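Long-range contacts in metalloregulator ScaR (Streptococcus gordonii, PDB 3HRS), which represses transcription in response to manganese as a homodimeric member of the DtxR/MntR family, probably by binding DNA once metal has activated it: residues Leu8-Glu13 against Leu67-Tyr72; Lys149-Ala155 against Val174-Phe180; Asn19-Asn23 against Lys54-Tyr58. All coordinates share one frame. Residues are numbered along the deposited sequence.

How the interactions relate
Three contacts show how packing chemistry follows place in the fold. Interaction 1, partly buried with no exposed residue among those that touch, joins two helices largely through apolar and aromatic side chains; interaction 3 is a surface contact between the loop before helix 23-30 and the hairpin turn with the start of strand 57-60. These two touch, Leu-11 CD2 lying 3.7 Å from Ile-21 CG2, and interaction 3 is nested within the chain loop that interaction 1 closes; strand 57-60 leads directly into helix 62-84. Interaction 2 stands apart, its centre about 28 Å from that of interaction 1. It pairs two strands of the FeoA domain by backbone hydrogen bonds, with one sheet face buried and the other exposed.

Interaction 1: Leu8-Glu13 against Leu67-Tyr72; sequences LKCLYE and LVSDLY
Helix 4-13 crosses helix 62-84 steeply, and a handful of side chains make the contact. Both segments, 8-13 and 67-72, are helical throughout, held by internal bonds such as Tyr-12 N to Leu-8 O (2.8 Å). Their axes come within 10.1 Å at a signed crossing angle of -106°, and the nearest backbones are at Lys-9 and Val-68, with CA atoms 6.2 Å apart.

The apolar contacts begin with Leu-8, whose CD1 lies 3.5 Å from Leu-67 CD1 and 4.0 Å from Val-68 CG2. Leu-71 CD1 approaches Lys-9 CB at 4.4 Å.

Aromatic contacts centre on Tyr-12 (chi1 t) and Tyr-72 (chi1 m). Val-68, with chi1 t, places CG1 over one face of the Tyr-12 ring, 3.7 Å from its centroid and 10° off the normal, a CH-pi contact. The two tyrosine rings meet obliquely, centroids 5.9 Å apart and planes at 63°, with Tyr-12 CD1 3.9 Å from Tyr-72 CE2.

The aliphatic part of Lys-9 (chi2 to chi4 all m) lies against a hydroxyl, CD 3.3 Å from Tyr-72 OH; Glu-13 OE1 is 3.4 Å from Tyr-72 OH.

The crossing joins the winged-helix DNA-binding region to the long helix 62-84 of the metal-binding and dimerisation region, which carries the zinc ligand Glu-79; Leu-60 of strand 57-60 touches both Leu-8 and Val-68. The side chains of Lys-9 and Tyr-72 lie about 6 and 8 Å from those of Asp-159 and Cys-122, respectively, zinc ligands seen in this protein, though no metal is bound to this chain. Shape-dependent apolar and CH-pi packing thus carries the contact.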
loop_
_atom_site.group_PDB
_atom_site.type_symbol
_atom_site.label_atom_id
_atom_site.label_comp_id
_atom_site.label_asym_id
_atom_site.label_seq_id
_atom_site.Cartn_x
_atom_site.Cartn_y
_atom_site.Cartn_z
ATOM N N LEU A 8 8.107 -20.635 -0.057
ATOM C CA LEU A 8 7.604 -21.217 1.184
ATOM C C LEU A 8 6.112 -21.396 1.098
ATOM O O LEU A 8 5.591 -22.393 1.595
ATOM C CB LEU A 8 7.918 -20.352 2.408
ATOM C CG LEU A 8 9.063 -20.785 3.326
ATOM C CD1 LEU A 8 8.810 -20.204 4.698
ATOM C CD2 LEU A 8 9.198 -22.305 3.414
ATOM N N LYS A 9 5.416 -20.432 0.489
ATOM C CA LYS A 9 3.973 -20.575 0.327
ATOM C C LYS A 9 3.748 -21.860 -0.464
ATOM O O LYS A 9 3.082 -22.784 0.009
ATOM C CB LYS A 9 3.368 -19.383 -0.403
ATOM C CG LYS A 9 1.938 -19.063 -0.000
ATOM C CD LYS A 9 0.908 -19.790 -0.858
ATOM C CE LYS A 9 0.541 -18.982 -2.099
ATOM N NZ LYS A 9 -0.439 -17.870 -1.860
ATOM N N CYS A 10 4.335 -21.915 -1.658
ATOM C CA CYS A 10 4.253 -23.090 -2.515
ATOM C C CYS A 10 4.505 -24.392 -1.735
ATOM O O CYS A 10 3.601 -25.191 -1.520
ATOM C CB CYS A 10 5.234 -22.946 -3.681
ATOM S SG CYS A 10 5.548 -24.473 -4.599
ATOM N N LEU A 11 5.736 -24.589 -1.302
ATOM C CA LEU A 11 6.096 -25.749 -0.510
ATOM C C LEU A 11 5.089 -26.036 0.580
ATOM O O LEU A 11 4.848 -27.189 0.929
ATOM C CB LEU A 11 7.455 -25.505 0.139
ATOM C CG LEU A 11 8.532 -25.485 -0.923
ATOM C CD1 LEU A 11 9.719 -24.706 -0.428
ATOM C CD2 LEU A 11 8.889 -26.917 -1.231
ATOM N N TYR A 12 4.541 -24.976 1.155
ATOM C CA TYR A 12 3.656 -25.131 2.288
ATOM C C TYR A 12 2.401 -25.833 1.833
ATOM O O TYR A 12 2.029 -26.857 2.396
ATOM C CB TYR A 12 3.295 -23.782 2.878
ATOM C CG TYR A 12 2.227 -23.882 3.927
ATOM C CD1 TYR A 12 0.911 -23.466 3.665
ATOM C CD2 TYR A 12 2.520 -24.415 5.175
ATOM C CE1 TYR A 12 -0.070 -23.567 4.632
ATOM C CE2 TYR A 12 1.545 -24.525 6.145
ATOM C CZ TYR A 12 0.254 -24.101 5.876
ATOM O OH TYR A 12 -0.694 -24.227 6.866
ATOM N N GLU A 13 1.757 -25.280 0.807
ATOM C CA GLU A 13 0.567 -25.894 0.239
ATOM C C GLU A 13 0.903 -27.196 -0.478
ATOM O O GLU A 13 0.061 -28.091 -0.582
ATOM C CB GLU A 13 -0.203 -24.928 -0.684
ATOM C CG GLU A 13 0.630 -24.131 -1.669
ATOM C CD GLU A 13 -0.105 -22.877 -2.159
ATOM O OE1 GLU A 13 -1.097 -22.478 -1.504
ATOM O OE2 GLU A 13 0.305 -22.293 -3.192
ATOM N N LEU A 67 6.803 -17.952 9.412
ATOM C CA LEU A 67 6.913 -17.073 8.245
ATOM C C LEU A 67 5.718 -17.230 7.343
ATOM O O LEU A 67 5.151 -16.237 6.878
ATOM C CB LEU A 67 8.109 -17.428 7.409
ATOM C CG LEU A 67 8.944 -16.320 6.782
ATOM C CD1 LEU A 67 9.217 -16.779 5.372
ATOM C CD2 LEU A 67 8.279 -14.965 6.746
ATOM N N VAL A 68 5.376 -18.484 7.058
ATOM C CA VAL A 68 4.235 -18.804 6.213
ATOM C C VAL A 68 3.034 -18.051 6.738
ATOM O O VAL A 68 2.309 -17.434 5.979
ATOM C CB VAL A 68 3.932 -20.331 6.191
ATOM C CG1 VAL A 68 2.509 -20.599 5.684
ATOM C CG2 VAL A 68 4.950 -21.065 5.320
ATOM N N SER A 69 2.858 -18.100 8.055
ATOM C CA SER A 69 1.774 -17.413 8.740
ATOM C C SER A 69 1.760 -15.916 8.412
ATOM O O SER A 69 0.748 -15.388 7.952
ATOM C CB SER A 69 1.890 -17.666 10.246
ATOM O OG SER A 69 0.971 -16.910 10.995
ATOM N N ASP A 70 2.877 -15.228 8.616
ATOM C CA ASP A 70 2.955 -13.829 8.171
ATOM C C ASP A 70 2.506 -13.584 6.739
ATOM O O ASP A 70 1.781 -12.628 6.479
ATOM C CB ASP A 70 4.361 -13.270 8.325
ATOM C CG ASP A 70 4.580 -12.649 9.674
ATOM O OD1 ASP A 70 5.395 -11.709 9.752
ATOM O OD2 ASP A 70 3.945 -13.086 10.658
ATOM N N LEU A 71 2.998 -14.402 5.811
ATOM C CA LEU A 71 2.619 -14.310 4.410
ATOM C C LEU A 71 1.095 -14.339 4.249
ATOM O O LEU A 71 0.504 -13.586 3.470
ATOM C CB LEU A 71 3.187 -15.502 3.660
ATOM C CG LEU A 71 4.618 -15.264 3.248
ATOM C CD1 LEU A 71 5.106 -16.472 2.475
ATOM C CD2 LEU A 71 4.704 -13.965 2.425
ATOM N N TYR A 72 0.469 -15.239 4.987
ATOM C CA TYR A 72 -0.942 -15.417 4.853
ATOM C C TYR A 72 -1.670 -14.250 5.524
ATOM O O TYR A 72 -2.681 -13.754 4.975
ATOM C CB TYR A 72 -1.348 -16.783 5.387
ATOM C CG TYR A 72 -1.294 -17.881 4.340
ATOM C CD1 TYR A 72 -2.353 -18.092 3.478
ATOM C CD2 TYR A 72 -0.210 -18.720 4.237
ATOM C CE1 TYR A 72 -2.321 -19.096 2.534
ATOM C CE2 TYR A 72 -0.169 -19.731 3.291
ATOM C CZ TYR A 72 -1.226 -19.916 2.442
ATOM O OH TYR A 72 -1.189 -20.923 1.493
#

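Interaction 2: Lys149-Ala155 against Val174-Phe180; sequences KGDYILA and VGKTIRF
Antiparallel pairing is a lesson in backbone bookkeeping. Within segments 149-155 and 174-180, strand 150-155 runs against strand 177-180, with 174-176 as loop; strand directions differ by 137° and the axes approach to 4.4 Å. Gly-150/Phe-180 and Tyr-152/Ile-178 are hydrogen-bonded pairs; Asp-151/Arg-179 and Ile-153/Thr-177 are non-hydrogen-bonded.

Gly-150 N donates to Phe-180 O (3.0 Å) and Phe-180 N to Gly-150 O (2.8 Å). Next, Ile-178 N reaches Tyr-152 O at 2.7 Å, while the return bond from Tyr-152 N to Ile-178 O (2.6 Å) is weak. Beyond the regular pairing, Leu-154 N donates to Lys-176 O (3.2 Å) and Leu-154 O accepts from Gly-175 N (3.0 Å). Outward, backbone hydrogen bonds join Ile-153 with Glu-212, Ala-155 with Tyr-210 and Arg-179 with Glu-193. Gly-150 and Gly-175 adopt positive phi values of 106° and 122°, where a CB would clash with the preceding carbonyl.

Tyr-152 (chi1 m), Ile-178 and Phe-180 (chi1 t) share the buried face: Tyr-152 CD1 lies 4.0 Å from Phe-180 CB, and Tyr-152 CB 4.2 Å from Ile-178 CG2. Tyr-152 OH is hydrogen-bonded to Glu-148 O. On the exposed face, Asp-151 OD1 and Arg-179 NE stand 4.4 Å apart, beyond a salt bridge.

Such pairing forms part of the SH3-like sheet of the FeoA domain, in which strand 209-212 flanks strand 150-157 and strand 189-194 flanks strand 177-184, Val-211 and Leu-192 adding to the buried side.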
loop_
_atom_site.group_PDB
_atom_site.type_symbol
_atom_site.label_atom_id
_atom_site.label_comp_id
_atom_site.label_asym_id
_atom_site.label_seq_id
_atom_site.Cartn_x
_atom_site.Cartn_y
_atom_site.Cartn_z
ATOM N N LYS A 149 -23.610 -37.408 1.260
ATOM C CA LYS A 149 -24.282 -36.581 0.262
ATOM C C LYS A 149 -25.237 -35.597 0.945
ATOM O O LYS A 149 -25.406 -35.630 2.167
ATOM C CB LYS A 149 -25.047 -37.446 -0.745
ATOM C CG LYS A 149 -24.263 -38.627 -1.300
ATOM C CD LYS A 149 -24.630 -39.939 -0.597
ATOM C CE LYS A 149 -24.076 -41.141 -1.354
ATOM N NZ LYS A 149 -24.683 -42.439 -0.919
ATOM N N GLY A 150 -25.856 -34.720 0.155
ATOM C CA GLY A 150 -26.800 -33.746 0.679
ATOM C C GLY A 150 -26.305 -32.303 0.759
ATOM O O GLY A 150 -25.401 -31.887 0.029
ATOM N N ASP A 151 -26.909 -31.538 1.664
ATOM C CA ASP A 151 -26.661 -30.108 1.755
ATOM C C ASP A 151 -25.295 -29.794 2.361
ATOM O O ASP A 151 -24.819 -30.511 3.242
ATOM C CB ASP A 151 -27.791 -29.428 2.534
ATOM C CG ASP A 151 -29.085 -29.370 1.741
ATOM O OD1 ASP A 151 -29.296 -28.378 1.008
ATOM O OD2 ASP A 151 -29.896 -30.322 1.848
ATOM N N TYR A 152 -24.676 -28.722 1.867
ATOM C CA TYR A 152 -23.342 -28.296 2.290
ATOM C C TYR A 152 -23.187 -26.769 2.176
ATOM O O TYR A 152 -23.775 -26.144 1.290
ATOM C CB TYR A 152 -22.276 -28.961 1.419
ATOM C CG TYR A 152 -21.796 -30.320 1.892
ATOM C CD1 TYR A 152 -22.463 -31.491 1.534
ATOM C CD2 TYR A 152 -20.651 -30.436 2.671
ATOM C CE1 TYR A 152 -22.012 -32.735 1.958
ATOM C CE2 TYR A 152 -20.194 -31.674 3.098
ATOM C CZ TYR A 152 -20.878 -32.821 2.741
ATOM O OH TYR A 152 -20.410 -34.048 3.165
ATOM N N ILE A 153 -22.406 -26.162 3.068
ATOM C CA ILE A 153 -22.011 -24.769 2.870
ATOM C C ILE A 153 -20.705 -24.708 2.092
ATOM O O ILE A 153 -19.766 -25.459 2.374
ATOM C CB ILE A 153 -21.752 -24.018 4.176
ATOM C CG1 ILE A 153 -22.653 -24.510 5.303
ATOM C CG2 ILE A 153 -21.954 -22.534 3.966
ATOM C CD1 ILE A 153 -22.378 -23.771 6.624
ATOM N N LEU A 154 -20.643 -23.818 1.113
ATOM C CA LEU A 154 -19.395 -23.583 0.400
ATOM C C LEU A 154 -18.539 -22.641 1.225
ATOM O O LEU A 154 -18.627 -21.425 1.080
ATOM C CB LEU A 154 -19.670 -22.959 -0.956
ATOM C CG LEU A 154 -18.430 -22.946 -1.828
ATOM C CD1 LEU A 154 -17.618 -24.155 -1.463
ATOM C CD2 LEU A 154 -18.845 -22.979 -3.284
ATOM N N ALA A 155 -17.698 -23.204 2.088
ATOM C CA ALA A 155 -17.048 -22.408 3.129
ATOM C C ALA A 155 -15.771 -21.700 2.706
ATOM O O ALA A 155 -15.547 -20.561 3.111
ATOM C CB ALA A 155 -16.826 -23.225 4.371
ATOM N N VAL A 174 -18.502 -18.208 -2.035
ATOM C CA VAL A 174 -18.353 -18.533 -0.640
ATOM C C VAL A 174 -19.602 -18.068 0.070
ATOM O O VAL A 174 -19.913 -16.876 0.058
ATOM C CB VAL A 174 -17.148 -17.817 -0.026
ATOM C CG1 VAL A 174 -16.725 -18.533 1.231
ATOM C CG2 VAL A 174 -16.007 -17.749 -1.033
ATOM N N GLY A 175 -20.316 -19.000 0.684
ATOM C CA GLY A 175 -21.512 -18.663 1.425
ATOM C C GLY A 175 -22.751 -19.377 0.921
ATOM O O GLY A 175 -23.564 -19.836 1.722
ATOM N N LYS A 176 -22.905 -19.476 -0.398
ATOM C CA LYS A 176 -24.064 -20.164 -0.966
ATOM C C LYS A 176 -24.159 -21.594 -0.467
ATOM O O LYS A 176 -23.182 -22.167 0.012
ATOM C CB LYS A 176 -24.053 -20.145 -2.499
ATOM C CG LYS A 176 -24.645 -18.878 -3.096
ATOM C CD LYS A 176 -24.278 -18.720 -4.564
ATOM C CE LYS A 176 -24.020 -17.248 -4.879
ATOM N NZ LYS A 176 -23.378 -17.057 -6.210
ATOM N N THR A 177 -25.352 -22.161 -0.575
ATOM C CA THR A 177 -25.578 -23.523 -0.132
ATOM C C THR A 177 -25.462 -24.456 -1.332
ATOM O O THR A 177 -25.707 -24.063 -2.475
ATOM C CB THR A 177 -26.946 -23.690 0.557
ATOM O OG1 THR A 177 -27.312 -22.462 1.206
ATOM C CG2 THR A 177 -26.890 -24.820 1.584
ATOM N N ILE A 178 -25.090 -25.698 -1.059
ATOM C CA ILE A 178 -24.625 -26.596 -2.095
ATOM C C ILE A 178 -25.157 -27.993 -1.824
ATOM O O ILE A 178 -25.005 -28.509 -0.716
ATOM C CB ILE A 178 -23.072 -26.596 -2.122
ATOM C CG1 ILE A 178 -22.563 -25.463 -3.015
ATOM C CG2 ILE A 178 -22.512 -27.914 -2.591
ATOM C CD1 ILE A 178 -23.313 -25.355 -4.323
ATOM N N ARG A 179 -25.813 -28.589 -2.821
ATOM C CA ARG A 179 -26.221 -29.978 -2.720
ATOM C C ARG A 179 -25.214 -30.869 -3.437
ATOM O O ARG A 179 -25.091 -30.820 -4.663
ATOM C CB ARG A 179 -27.597 -30.195 -3.341
ATOM C CG ARG A 179 -28.790 -29.595 -2.600
ATOM C CD ARG A 179 -30.082 -30.011 -3.329
ATOM N NE ARG A 179 -31.294 -29.400 -2.787
ATOM C CZ ARG A 179 -32.450 -29.331 -3.443
ATOM N NH1 ARG A 179 -32.547 -29.827 -4.672
ATOM N NH2 ARG A 179 -33.509 -28.760 -2.877
ATOM N N PHE A 180 -24.495 -31.677 -2.663
ATOM C CA PHE A 180 -23.585 -32.680 -3.203
ATOM C C PHE A 180 -24.378 -33.914 -3.605
ATOM O O PHE A 180 -25.107 -34.470 -2.786
ATOM C CB PHE A 180 -22.565 -33.076 -2.140
ATOM C CG PHE A 180 -21.480 -33.994 -2.641
ATOM C CD1 PHE A 180 -21.032 -33.919 -3.951
ATOM C CD2 PHE A 180 -20.880 -34.904 -1.787
ATOM C CE1 PHE A 180 -20.019 -34.750 -4.405
ATOM C CE2 PHE A 180 -19.866 -35.740 -2.236
ATOM C CZ PHE A 180 -19.435 -35.661 -3.544
#

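Interaction 3: Asn19-Asn23 against Lys54-Tyr58; sequences NKITN and KKAGY
Loops can pack closely without regular strand pairing, as segments 19-23 and 54-58 demonstrate. Asn-19 enters extended, its side chain turned away. At Lys-20 the backbones draw nearest, its CA 4.3 Å from Ala-56 CA, and Lys-20 CG rests 3.3 Å from Lys-55 O. Ile-21 (phi/psi -151/93°, chi1 m) points its CB toward the opposing segment: CG1 lies 3.2 Å from Ala-56 O, and CG2 4.0 Å from Tyr-58 CD1, near the plane of that ring. Gly-57, with phi 87° and psi -66°, passes close beside, where a CB would come tight against Ile-21 N. Segment 54-58 comprises the turn after strand 50-53 and the start of strand 57-60, in the beta hairpin or wing of a winged helix-turn-helix domain, set against the loop before helix 23-30. Thr-22 is the N-cap of that helix, its OG1 bonded to Glu-25 N. Asn-23, chi1 m, brings OD1 within 3.3 Å of Tyr-58 OH, which donates a weak hydrogen bond to it.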
loop_
_atom_site.group_PDB
_atom_site.type_symbol
_atom_site.label_atom_id
_atom_site.label_comp_id
_atom_site.label_asym_id
_atom_site.label_seq_id
_atom_site.Cartn_x
_atom_site.Cartn_y
_atom_site.Cartn_z
ATOM N N ASN A 19 2.404 -35.764 0.080
ATOM C CA ASN A 19 3.179 -36.627 -0.783
ATOM C C ASN A 19 4.604 -36.172 -0.534
ATOM O O ASN A 19 4.838 -35.335 0.339
ATOM C CB ASN A 19 2.779 -36.404 -2.250
ATOM C CG ASN A 19 2.752 -37.697 -3.067
ATOM O OD1 ASN A 19 2.154 -38.694 -2.658
ATOM N ND2 ASN A 19 3.378 -37.669 -4.242
ATOM N N LYS A 20 5.553 -36.714 -1.287
ATOM C CA LYS A 20 6.884 -36.139 -1.308
ATOM C C LYS A 20 6.784 -34.717 -1.859
ATOM O O LYS A 20 5.706 -34.128 -1.913
ATOM C CB LYS A 20 7.843 -36.983 -2.155
ATOM C CG LYS A 20 8.689 -37.972 -1.366
ATOM C CD LYS A 20 8.921 -39.254 -2.167
ATOM C CE LYS A 20 7.635 -40.100 -2.247
ATOM N NZ LYS A 20 7.500 -40.910 -3.500
ATOM N N ILE A 21 7.928 -34.172 -2.242
ATOM C CA ILE A 21 8.019 -32.859 -2.830
ATOM C C ILE A 21 9.227 -32.944 -3.722
ATOM O O ILE A 21 10.353 -32.766 -3.274
ATOM C CB ILE A 21 8.276 -31.800 -1.772
ATOM C CG1 ILE A 21 7.102 -31.710 -0.807
ATOM C CG2 ILE A 21 8.496 -30.446 -2.411
ATOM C CD1 ILE A 21 7.079 -30.395 -0.034
ATOM N N THR A 22 9.004 -33.272 -4.984
ATOM C CA THR A 22 10.103 -33.339 -5.929
ATOM C C THR A 22 10.595 -31.907 -6.120
ATOM O O THR A 22 9.922 -30.963 -5.709
ATOM C CB THR A 22 9.620 -33.910 -7.270
ATOM O OG1 THR A 22 9.382 -32.839 -8.189
ATOM C CG2 THR A 22 8.325 -34.692 -7.073
ATOM N N ASN A 23 11.768 -31.729 -6.715
ATOM C CA ASN A 23 12.152 -30.397 -7.164
ATOM C C ASN A 23 11.518 -30.146 -8.524
ATOM O O ASN A 23 11.248 -29.004 -8.891
ATOM C CB ASN A 23 13.671 -30.231 -7.228
ATOM C CG ASN A 23 14.306 -30.148 -5.848
ATOM O OD1 ASN A 23 13.947 -30.901 -4.944
ATOM N ND2 ASN A 23 15.257 -29.236 -5.684
ATOM N N LYS A 54 12.929 -37.779 4.503
ATOM C CA LYS A 54 12.717 -38.882 3.552
ATOM C C LYS A 54 11.300 -38.911 2.951
ATOM O O LYS A 54 11.127 -38.696 1.743
ATOM C CB LYS A 54 13.108 -40.254 4.152
ATOM C CG LYS A 54 12.377 -40.667 5.452
ATOM C CD LYS A 54 12.603 -42.159 5.877
ATOM C CE LYS A 54 11.333 -43.058 5.719
ATOM N NZ LYS A 54 11.240 -44.262 6.655
ATOM N N LYS A 55 10.289 -39.158 3.786
ATOM C CA LYS A 55 8.915 -39.352 3.297
ATOM C C LYS A 55 8.318 -38.070 2.693
ATOM O O LYS A 55 7.565 -38.121 1.715
ATOM C CB LYS A 55 7.995 -39.875 4.416
ATOM C CG LYS A 55 8.666 -40.823 5.414
ATOM C CD LYS A 55 8.088 -42.245 5.390
ATOM C CE LYS A 55 6.905 -42.382 6.356
ATOM N NZ LYS A 55 6.476 -43.802 6.551
ATOM N N ALA A 56 8.648 -36.917 3.264
ATOM C CA ALA A 56 7.999 -35.684 2.825
ATOM C C ALA A 56 8.852 -34.798 1.903
ATOM O O ALA A 56 8.339 -33.834 1.301
ATOM C CB ALA A 56 7.495 -34.881 4.032
ATOM N N GLY A 57 10.143 -35.103 1.804
ATOM C CA GLY A 57 11.017 -34.293 0.976
ATOM C C GLY A 57 11.565 -33.120 1.757
ATOM O O GLY A 57 12.777 -33.042 2.007
ATOM N N TYR A 58 10.677 -32.203 2.135
ATOM C CA TYR A 58 11.035 -31.178 3.109
ATOM C C TYR A 58 9.960 -31.064 4.169
ATOM O O TYR A 58 8.783 -31.290 3.889
ATOM C CB TYR A 58 11.218 -29.831 2.444
ATOM C CG TYR A 58 12.154 -29.830 1.273
ATOM C CD1 TYR A 58 11.676 -29.986 -0.012
ATOM C CD2 TYR A 58 13.508 -29.637 1.446
ATOM C CE1 TYR A 58 12.525 -29.967 -1.097
ATOM C CE2 TYR A 58 14.368 -29.611 0.363
ATOM C CZ TYR A 58 13.870 -29.777 -0.906
ATOM O OH TYR A 58 14.719 -29.751 -1.988
#